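Local structure of methyltransferase FkbM (Methylobacillus flagellatus KT, 2PY6) at residues A40-V45 against P139-E144; D33-I38 against V147-L152. The protein probably transfers methyl groups to an acceptor substrate, acting as a methyltransferase. One frame throughout, in Å; residues are numbered along the deposited sequence.

Contact 1: A40-V45 against P139-E144; sequences ANVREV and PHLNFE
Val42 and Asn41, on helix 40-49, pack against Pro139 and Leu141 at the border strand of a six-stranded mixed sheet, a helix-on-sheet layer of an alpha/beta fold. Strand 140-142 is the outermost strand at this end of the sheet and is hydrogen-bonded to strand 114-118, whose Val115 also meets Val42, Val45 and Leu141 and so widens the apolar floor under the helix. Val42 straddles two residues of the strand segment. Its CG1, anti to the backbone N (chi1 175°), reaches the two methyls of Leu141, with CD2 of Leu141 4.0 Å from CG1 of Val42. Its CG2 touches Pro139 CB at 3.7 Å, still reaches the leucine, and also lies near the carbonyl oxygen of His140. One helical turn further on, Val45 CG2 makes a looser approach to Pro139 CG at 4.5 Å. Asn41 lays its amide against the proline. Its CG sits between the backbone N and the carbonyl carbon (chi1 58°), and ND2 comes to 3.4 Å from Pro139 CA. No direct hydrogen bond joins the two segments, so the polar link runs through a water. The CA-CB bond of His140 points away from helix 40-49; its side chain touches helix 123-135, and its ND1 is hydrogen-bonded to Ile138 O. Its backbone, by contrast, serves the contact: the bridging water donates to Asn41 OD1 at 2.8 Å and accepts from His140 N at 3.0 Å.

Contact 2: D33-I38 against V147-L152; sequences DPMFGI and VRAFGL
Arg148 NH1 is shared by two carbonyl oxygens: it donates to Phe36 O at 2.9 Å and also to Leu198 O. The bond to Phe36 O has an N-H...O angle of 156°; the oxygen lies near the guanidinium plane, whereas NH1 stands above the carbonyl plane of Phe36. Arg148 NE also forms a salt bridge with Asp162. The arginine's aliphatic part lies against the turn's carbonyls, its CG 3.3 Å from Pro34 O. The side chains of Phe36 and Arg148 lie side by side, pointing the same way, ring and guanidinium planes 29° apart. An alanine in place of Arg148 would probably leave Asp162 without its mate and Phe36 O without this donor. Next along the helix, Ala149 CB meets Ile38 CG2 at 3.7 Å. Met35, here selenomethionine, bent at chi2 and chi3, brings its CE to 3.7 Å from Ala149 O. A side chain at Gly37, whose phi is positive (89°), would crowd Arg148 NH1. The segment 33-38 is thus a compact connection between helices 19-32 and 40-49: an Asx turn at Asp33, with Met35 N bonded to Asp33 OD1, and two overlapping beta turns, type I then type II, set against the C-terminal end of helix 143-149.

Both contacts lie in the N-terminal alpha/beta part of the chain, at the six-stranded sheet, their centres 9 Å apart; a salt bridge from Glu144 to Arg401 reaches the C-terminal part. Along the sequence the segments run 33-38, 40-45, 139-144 and 147-152, so contact 1 is nested inside the loop that contact 2 closes. Helix 143-149 belongs to both, following directly on edge strand 140-142. A salt bridge, Arg43 NH1 to Asp33 OD2 at 3.0 Å, joins the contacts; Arg43 also packs on Met35 and Ile38, while Leu141 CD1 meets Phe150 CE2. The turn segment, helix 40-49 and the strand-helix unit thereby form one continuous corner at the border of the six-stranded sheet.

Contact 1: A40-V45 against P139-E144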
ATOM      1  N   ALA A  40     -22.454  18.040 -28.620  1.00 30.88           N
ATOM      2  CA  ALA A  40     -22.795  18.116 -30.045  1.00 30.75           C
ATOM      3  C   ALA A  40     -22.037  17.128 -30.930  1.00 29.42           C
ATOM      4  O   ALA A  40     -22.613  16.541 -31.829  1.00 29.69           O
ATOM      5  CB  ALA A  40     -22.541  19.549 -30.561  1.00 33.25           C
ATOM      6  N   ASN A  41     -20.740  16.960 -30.678  1.00 30.16           N
ATOM      7  CA  ASN A  41     -19.923  16.078 -31.499  1.00 27.87           C
ATOM      8  C   ASN A  41     -20.318  14.615 -31.331  1.00 28.07           C
ATOM      9  O   ASN A  41     -20.226  13.828 -32.293  1.00 27.38           O
ATOM     10  CB  ASN A  41     -18.417  16.317 -31.274  1.00 29.08           C
ATOM     11  CG  ASN A  41     -17.970  16.123 -29.826  1.00 26.57           C
ATOM     12  OD1 ASN A  41     -18.781  15.984 -28.894  1.00 32.69           O
ATOM     13  ND2 ASN A  41     -16.646  16.133 -29.630  1.00 18.91           N
ATOM     14  N   VAL A  42     -20.793  14.261 -30.132  1.00 25.52           N
ATOM     15  CA  VAL A  42     -21.293  12.908 -29.896  1.00 25.19           C
ATOM     16  C   VAL A  42     -22.655  12.744 -30.552  1.00 23.21           C
ATOM     17  O   VAL A  42     -22.928  11.698 -31.150  1.00 21.03           O
ATOM     18  CB  VAL A  42     -21.418  12.597 -28.416  1.00 26.77           C
ATOM     19  CG1 VAL A  42     -22.057  11.216 -28.217  1.00 29.58           C
ATOM     20  CG2 VAL A  42     -20.052  12.686 -27.729  1.00 30.18           C
ATOM     21  N   ARG A  43     -23.526  13.751 -30.413  1.00 22.87           N
ATOM     22  CA  ARG A  43     -24.847  13.671 -31.044  1.00 25.83           C
ATOM     23  C   ARG A  43     -24.734  13.436 -32.534  1.00 28.44           C
ATOM     24  O   ARG A  43     -25.506  12.656 -33.095  1.00 30.64           O
ATOM     25  CB  ARG A  43     -25.649  14.948 -30.831  1.00 23.34           C
ATOM     26  CG  ARG A  43     -26.027  15.183 -29.412  1.00 24.51           C
ATOM     27  CD  ARG A  43     -26.725  16.460 -29.194  1.00 21.70           C
ATOM     28  NE  ARG A  43     -28.007  16.478 -29.865  1.00 26.50           N
ATOM     29  CZ  ARG A  43     -29.000  17.308 -29.554  1.00 27.45           C
ATOM     30  NH1 ARG A  43     -28.889  18.147 -28.554  1.00 24.91           N
ATOM     31  NH2 ARG A  43     -30.129  17.271 -30.244  1.00 27.65           N
ATOM     32  N   GLU A  44     -23.796  14.129 -33.179  1.00 31.57           N
ATOM     33  CA  GLU A  44     -23.638  13.975 -34.627  1.00 34.30           C
ATOM     34  C   GLU A  44     -23.115  12.588 -35.007  1.00 29.93           C
ATOM     35  O   GLU A  44     -23.494  12.066 -36.038  1.00 28.25           O
ATOM     36  CB  GLU A  44     -22.850  15.118 -35.277  1.00 33.57           C
ATOM     37  CG  GLU A  44     -21.340  15.069 -35.252  1.00 44.65           C
ATOM     38  CD  GLU A  44     -20.729  16.163 -36.142  1.00 45.56           C
ATOM     39  OE1 GLU A  44     -21.242  17.316 -36.105  1.00 61.34           O
ATOM     40  OE2 GLU A  44     -19.759  15.863 -36.883  1.00 61.17           O
ATOM     41  N   VAL A  45     -22.269  11.983 -34.179  1.00 28.58           N
ATOM     42  CA  VAL A  45     -21.840  10.604 -34.446  1.00 27.07           C
ATOM     43  C   VAL A  45     -23.039   9.647 -34.293  1.00 26.93           C
ATOM     44  O   VAL A  45     -23.335   8.847 -35.217  1.00 23.93           O
ATOM     45  CB  VAL A  45     -20.677  10.145 -33.543  1.00 25.82           C
ATOM     46  CG1 VAL A  45     -20.376   8.669 -33.774  1.00 25.64           C
ATOM     47  CG2 VAL A  45     -19.423  10.951 -33.820  1.00 21.83           C
ATOM     48  N   PRO A 139     -14.702  12.764 -29.397  1.00 32.42           N
ATOM     49  CA  PRO A 139     -16.033  12.902 -28.771  1.00 31.72           C
ATOM     50  C   PRO A 139     -16.124  12.031 -27.514  1.00 30.63           C
ATOM     51  O   PRO A 139     -15.740  10.844 -27.542  1.00 30.65           O
ATOM     52  CB  PRO A 139     -16.992  12.426 -29.871  1.00 28.87           C
ATOM     53  CG  PRO A 139     -16.249  12.579 -31.104  1.00 27.03           C
ATOM     54  CD  PRO A 139     -14.820  12.272 -30.786  1.00 30.85           C
ATOM     55  N   HIS A 140     -16.534  12.647 -26.404  1.00 31.36           N
ATOM     56  CA  HIS A 140     -16.564  11.967 -25.114  1.00 29.94           C
ATOM     57  C   HIS A 140     -17.782  12.310 -24.269  1.00 30.54           C
ATOM     58  O   HIS A 140     -18.385  13.376 -24.441  1.00 30.77           O
ATOM     59  CB  HIS A 140     -15.238  12.194 -24.337  1.00 29.89           C
ATOM     60  CG  HIS A 140     -14.926  13.619 -24.043  1.00 27.46           C
ATOM     61  ND1 HIS A 140     -14.609  14.533 -25.022  1.00 25.79           N
ATOM     62  CD2 HIS A 140     -14.867  14.288 -22.867  1.00 26.14           C
ATOM     63  CE1 HIS A 140     -14.384  15.706 -24.463  1.00 31.69           C
ATOM     64  NE2 HIS A 140     -14.532  15.582 -23.155  1.00 29.37           N
ATOM     65  N   LEU A 141     -18.098  11.388 -23.349  1.00 32.08           N
ATOM     66  CA  LEU A 141     -19.273  11.443 -22.485  1.00 33.19           C
ATOM     67  C   LEU A 141     -18.979  10.885 -21.125  1.00 27.85           C
ATOM     68  O   LEU A 141     -18.195   9.974 -21.004  1.00 29.89           O
ATOM     69  CB  LEU A 141     -20.356  10.479 -22.984  1.00 34.92           C
ATOM     70  CG  LEU A 141     -21.001  10.623 -24.324  1.00 42.67           C
ATOM     71  CD1 LEU A 141     -21.661   9.315 -24.694  1.00 52.29           C
ATOM     72  CD2 LEU A 141     -21.989  11.765 -24.302  1.00 51.66           C
ATOM     73  N   ASN A 142     -19.664  11.399 -20.120  1.00 28.47           N
ATOM     74  CA  ASN A 142     -19.635  10.801 -18.782  1.00 32.76           C
ATOM     75  C   ASN A 142     -20.801   9.764 -18.747  1.00 32.53           C
ATOM     76  O   ASN A 142     -21.596   9.660 -19.728  1.00 29.21           O
ATOM     77  CB  ASN A 142     -19.723  11.846 -17.676  1.00 32.81           C
ATOM     78  CG  ASN A 142     -21.046  12.559 -17.624  1.00 28.64           C
ATOM     79  OD1 ASN A 142     -22.094  12.006 -17.943  1.00 32.26           O
ATOM     80  ND2 ASN A 142     -21.005  13.795 -17.179  1.00 30.38           N
ATOM     81  N   PHE A 143     -20.904   9.010 -17.661  1.00 30.32           N
ATOM     82  CA  PHE A 143     -21.895   7.952 -17.581  1.00 30.48           C
ATOM     83  C   PHE A 143     -23.364   8.415 -17.721  1.00 31.45           C
ATOM     84  O   PHE A 143     -24.136   7.798 -18.456  1.00 29.40           O
ATOM     85  CB  PHE A 143     -21.708   7.122 -16.328  1.00 34.37           C
ATOM     86  CG  PHE A 143     -22.593   5.931 -16.288  1.00 32.78           C
ATOM     87  CD1 PHE A 143     -22.227   4.764 -16.941  1.00 33.82           C
ATOM     88  CD2 PHE A 143     -23.813   5.985 -15.635  1.00 39.16           C
ATOM     89  CE1 PHE A 143     -23.055   3.678 -16.924  1.00 36.02           C
ATOM     90  CE2 PHE A 143     -24.641   4.898 -15.623  1.00 41.54           C
ATOM     91  CZ  PHE A 143     -24.268   3.744 -16.271  1.00 35.46           C
ATOM     92  N   GLU A 144     -23.727   9.513 -17.079  1.00 30.69           N
ATOM     93  CA  GLU A 144     -25.114   9.991 -17.153  1.00 35.15           C
ATOM     94  C   GLU A 144     -25.440  10.402 -18.568  1.00 32.73           C
ATOM     95  O   GLU A 144     -26.557  10.148 -19.034  1.00 30.78           O
ATOM     96  CB  GLU A 144     -25.373  11.165 -16.213  1.00 34.90           C
ATOM     97  CG  GLU A 144     -25.595  10.792 -14.778  1.00 40.02           C
ATOM     98  CD  GLU A 144     -24.372  10.250 -14.054  1.00 43.06           C
ATOM     99  OE1 GLU A 144     -23.240  10.629 -14.432  1.00 33.85           O
ATOM    100  OE2 GLU A 144     -24.571   9.463 -13.091  1.00 42.60           O
TER
HETATM  101  O   HOH W   1     -17.362  15.476 -26.535  1.00 21.26           O

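Contact 2: D33-I38 against V147-L152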
ATOM      1  N   ASP A  33     -36.069  18.486 -26.233  1.00 26.22           N
ATOM      2  CA  ASP A  33     -34.911  17.830 -26.834  1.00 26.35           C
ATOM      3  C   ASP A  33     -34.392  16.737 -25.903  1.00 25.96           C
ATOM      4  O   ASP A  33     -33.690  17.046 -24.931  1.00 25.07           O
ATOM      5  CB  ASP A  33     -33.804  18.861 -27.080  1.00 27.79           C
ATOM      6  CG  ASP A  33     -32.584  18.287 -27.794  1.00 25.89           C
ATOM      7  OD1 ASP A  33     -32.560  17.098 -28.190  1.00 27.19           O
ATOM      8  OD2 ASP A  33     -31.634  19.076 -27.978  1.00 26.82           O
ATOM      9  N   PRO A  34     -34.687  15.455 -26.210  1.00 23.82           N
ATOM     10  CA  PRO A  34     -34.183  14.380 -25.367  1.00 24.45           C
ATOM     11  C   PRO A  34     -32.648  14.242 -25.341  1.00 25.24           C
ATOM     12  O   PRO A  34     -32.091  13.642 -24.421  1.00 23.95           O
ATOM     13  CB  PRO A  34     -34.872  13.143 -25.932  1.00 26.59           C
ATOM     14  CG  PRO A  34     -35.344  13.468 -27.191  1.00 26.69           C
ATOM     15  CD  PRO A  34     -35.506  14.936 -27.306  1.00 28.62           C
HETATM   16  N   MSE A  35     -31.967  14.825 -26.326  1.00 26.21           N
HETATM   17  CA  MSE A  35     -30.513  14.813 -26.376  1.00 25.54           C
HETATM   18  C   MSE A  35     -29.915  16.049 -25.677  1.00 27.10           C
HETATM   19  O   MSE A  35     -28.700  16.263 -25.716  1.00 25.35           O
HETATM   20  CB  MSE A  35     -30.062  14.716 -27.843  1.00 28.98           C
HETATM   21  CG  MSE A  35     -30.534  13.441 -28.537  1.00 31.73           C
HETATM   22 SE   MSE A  35     -29.759  11.888 -27.632  0.75 38.36          SE
HETATM   23  CE  MSE A  35     -27.943  11.929 -28.422  1.00 32.00           C
ATOM     24  N   PHE A  36     -30.756  16.841 -24.996  1.00 27.75           N
ATOM     25  CA  PHE A  36     -30.287  17.983 -24.244  1.00 26.85           C
ATOM     26  C   PHE A  36     -29.216  17.518 -23.301  1.00 27.61           C
ATOM     27  O   PHE A  36     -29.369  16.489 -22.634  1.00 27.70           O
ATOM     28  CB  PHE A  36     -31.389  18.626 -23.403  1.00 25.81           C
ATOM     29  CG  PHE A  36     -30.853  19.705 -22.449  1.00 30.42           C
ATOM     30  CD1 PHE A  36     -30.409  20.942 -22.940  1.00 27.32           C
ATOM     31  CD2 PHE A  36     -30.790  19.485 -21.090  1.00 28.43           C
ATOM     32  CE1 PHE A  36     -29.927  21.916 -22.103  1.00 26.56           C
ATOM     33  CE2 PHE A  36     -30.331  20.448 -20.249  1.00 27.43           C
ATOM     34  CZ  PHE A  36     -29.881  21.680 -20.746  1.00 27.52           C
ATOM     35  N   GLY A  37     -28.125  18.247 -23.229  1.00 30.28           N
ATOM     36  CA  GLY A  37     -27.056  17.850 -22.309  1.00 30.14           C
ATOM     37  C   GLY A  37     -26.021  16.898 -22.909  1.00 33.49           C
ATOM     38  O   GLY A  37     -25.017  16.563 -22.235  1.00 34.50           O
ATOM     39  N   ILE A  38     -26.252  16.437 -24.145  1.00 31.44           N
ATOM     40  CA  ILE A  38     -25.311  15.564 -24.811  1.00 31.40           C
ATOM     41  C   ILE A  38     -24.377  16.430 -25.700  1.00 31.64           C
ATOM     42  O   ILE A  38     -24.842  17.279 -26.434  1.00 30.80           O
ATOM     43  CB  ILE A  38     -26.034  14.472 -25.636  1.00 32.99           C
ATOM     44  CG1 ILE A  38     -27.015  13.701 -24.736  1.00 31.81           C
ATOM     45  CG2 ILE A  38     -25.030  13.535 -26.309  1.00 29.09           C
ATOM     46  CD1 ILE A  38     -26.383  13.103 -23.458  1.00 34.89           C
ATOM     47  N   VAL A 147     -25.976   7.240 -20.654  1.00 28.86           N
ATOM     48  CA  VAL A 147     -27.331   6.701 -20.421  1.00 29.05           C
ATOM     49  C   VAL A 147     -28.376   7.442 -21.272  1.00 28.74           C
ATOM     50  O   VAL A 147     -29.205   6.819 -21.904  1.00 27.10           O
ATOM     51  CB  VAL A 147     -27.707   6.704 -18.941  1.00 31.12           C
ATOM     52  CG1 VAL A 147     -29.185   6.352 -18.734  1.00 28.44           C
ATOM     53  CG2 VAL A 147     -26.826   5.723 -18.175  1.00 32.65           C
ATOM     54  N   ARG A 148     -28.280   8.769 -21.328  1.00 30.28           N
ATOM     55  CA  ARG A 148     -29.210   9.572 -22.081  1.00 29.80           C
ATOM     56  C   ARG A 148     -28.992   9.507 -23.582  1.00 29.72           C
ATOM     57  O   ARG A 148     -29.952   9.419 -24.335  1.00 31.31           O
ATOM     58  CB  ARG A 148     -29.144  11.031 -21.605  1.00 31.42           C
ATOM     59  CG  ARG A 148     -30.124  11.987 -22.353  1.00 30.67           C
ATOM     60  CD  ARG A 148     -30.082  13.375 -21.712  1.00 25.40           C
ATOM     61  NE  ARG A 148     -30.696  13.368 -20.394  1.00 28.37           N
ATOM     62  CZ  ARG A 148     -30.704  14.414 -19.576  1.00 30.99           C
ATOM     63  NH1 ARG A 148     -30.171  15.557 -19.962  1.00 26.42           N
ATOM     64  NH2 ARG A 148     -31.299  14.332 -18.390  1.00 28.86           N
ATOM     65  N   ALA A 149     -27.732   9.539 -24.018  1.00 28.86           N
ATOM     66  CA  ALA A 149     -27.406   9.590 -25.448  1.00 27.65           C
ATOM     67  C   ALA A 149     -27.716   8.317 -26.204  1.00 30.43           C
ATOM     68  O   ALA A 149     -28.003   8.362 -27.382  1.00 29.49           O
ATOM     69  CB  ALA A 149     -25.936   9.977 -25.658  1.00 30.40           C
ATOM     70  N   PHE A 150     -27.628   7.186 -25.511  1.00 33.43           N
ATOM     71  CA  PHE A 150     -27.891   5.874 -26.084  1.00 33.63           C
ATOM     72  C   PHE A 150     -29.249   5.304 -25.725  1.00 31.32           C
ATOM     73  O   PHE A 150     -29.513   4.177 -26.065  1.00 31.42           O
ATOM     74  CB  PHE A 150     -26.760   4.910 -25.675  1.00 36.38           C
ATOM     75  CG  PHE A 150     -25.444   5.223 -26.347  1.00 37.39           C
ATOM     76  CD1 PHE A 150     -25.320   5.082 -27.715  1.00 32.93           C
ATOM     77  CD2 PHE A 150     -24.360   5.698 -25.621  1.00 38.67           C
ATOM     78  CE1 PHE A 150     -24.138   5.378 -28.356  1.00 36.81           C
ATOM     79  CE2 PHE A 150     -23.180   6.021 -26.257  1.00 39.57           C
ATOM     80  CZ  PHE A 150     -23.069   5.858 -27.623  1.00 44.10           C
ATOM     81  N   GLY A 151     -30.100   6.092 -25.067  1.00 31.18           N
ATOM     82  CA  GLY A 151     -31.452   5.700 -24.690  1.00 31.36           C
ATOM     83  C   GLY A 151     -31.505   4.476 -23.792  1.00 33.04           C
ATOM     84  O   GLY A 151     -32.262   3.537 -24.061  1.00 33.61           O
ATOM     85  N   LEU A 152     -30.690   4.462 -22.739  1.00 34.35           N
ATOM     86  CA  LEU A 152     -30.614   3.306 -21.836  1.00 34.21           C
ATOM     87  C   LEU A 152     -31.469   3.453 -20.576  1.00 34.57           C
ATOM     88  O   LEU A 152     -31.347   2.665 -19.648  1.00 37.53           O
ATOM     89  CB  LEU A 152     -29.156   3.048 -21.461  1.00 36.35           C
ATOM     90  CG  LEU A 152     -28.211   2.665 -22.606  1.00 40.19           C
ATOM     91  CD1 LEU A 152     -26.772   2.640 -22.119  1.00 39.19           C
ATOM     92  CD2 LEU A 152     -28.618   1.335 -23.210  1.00 42.58           C
TER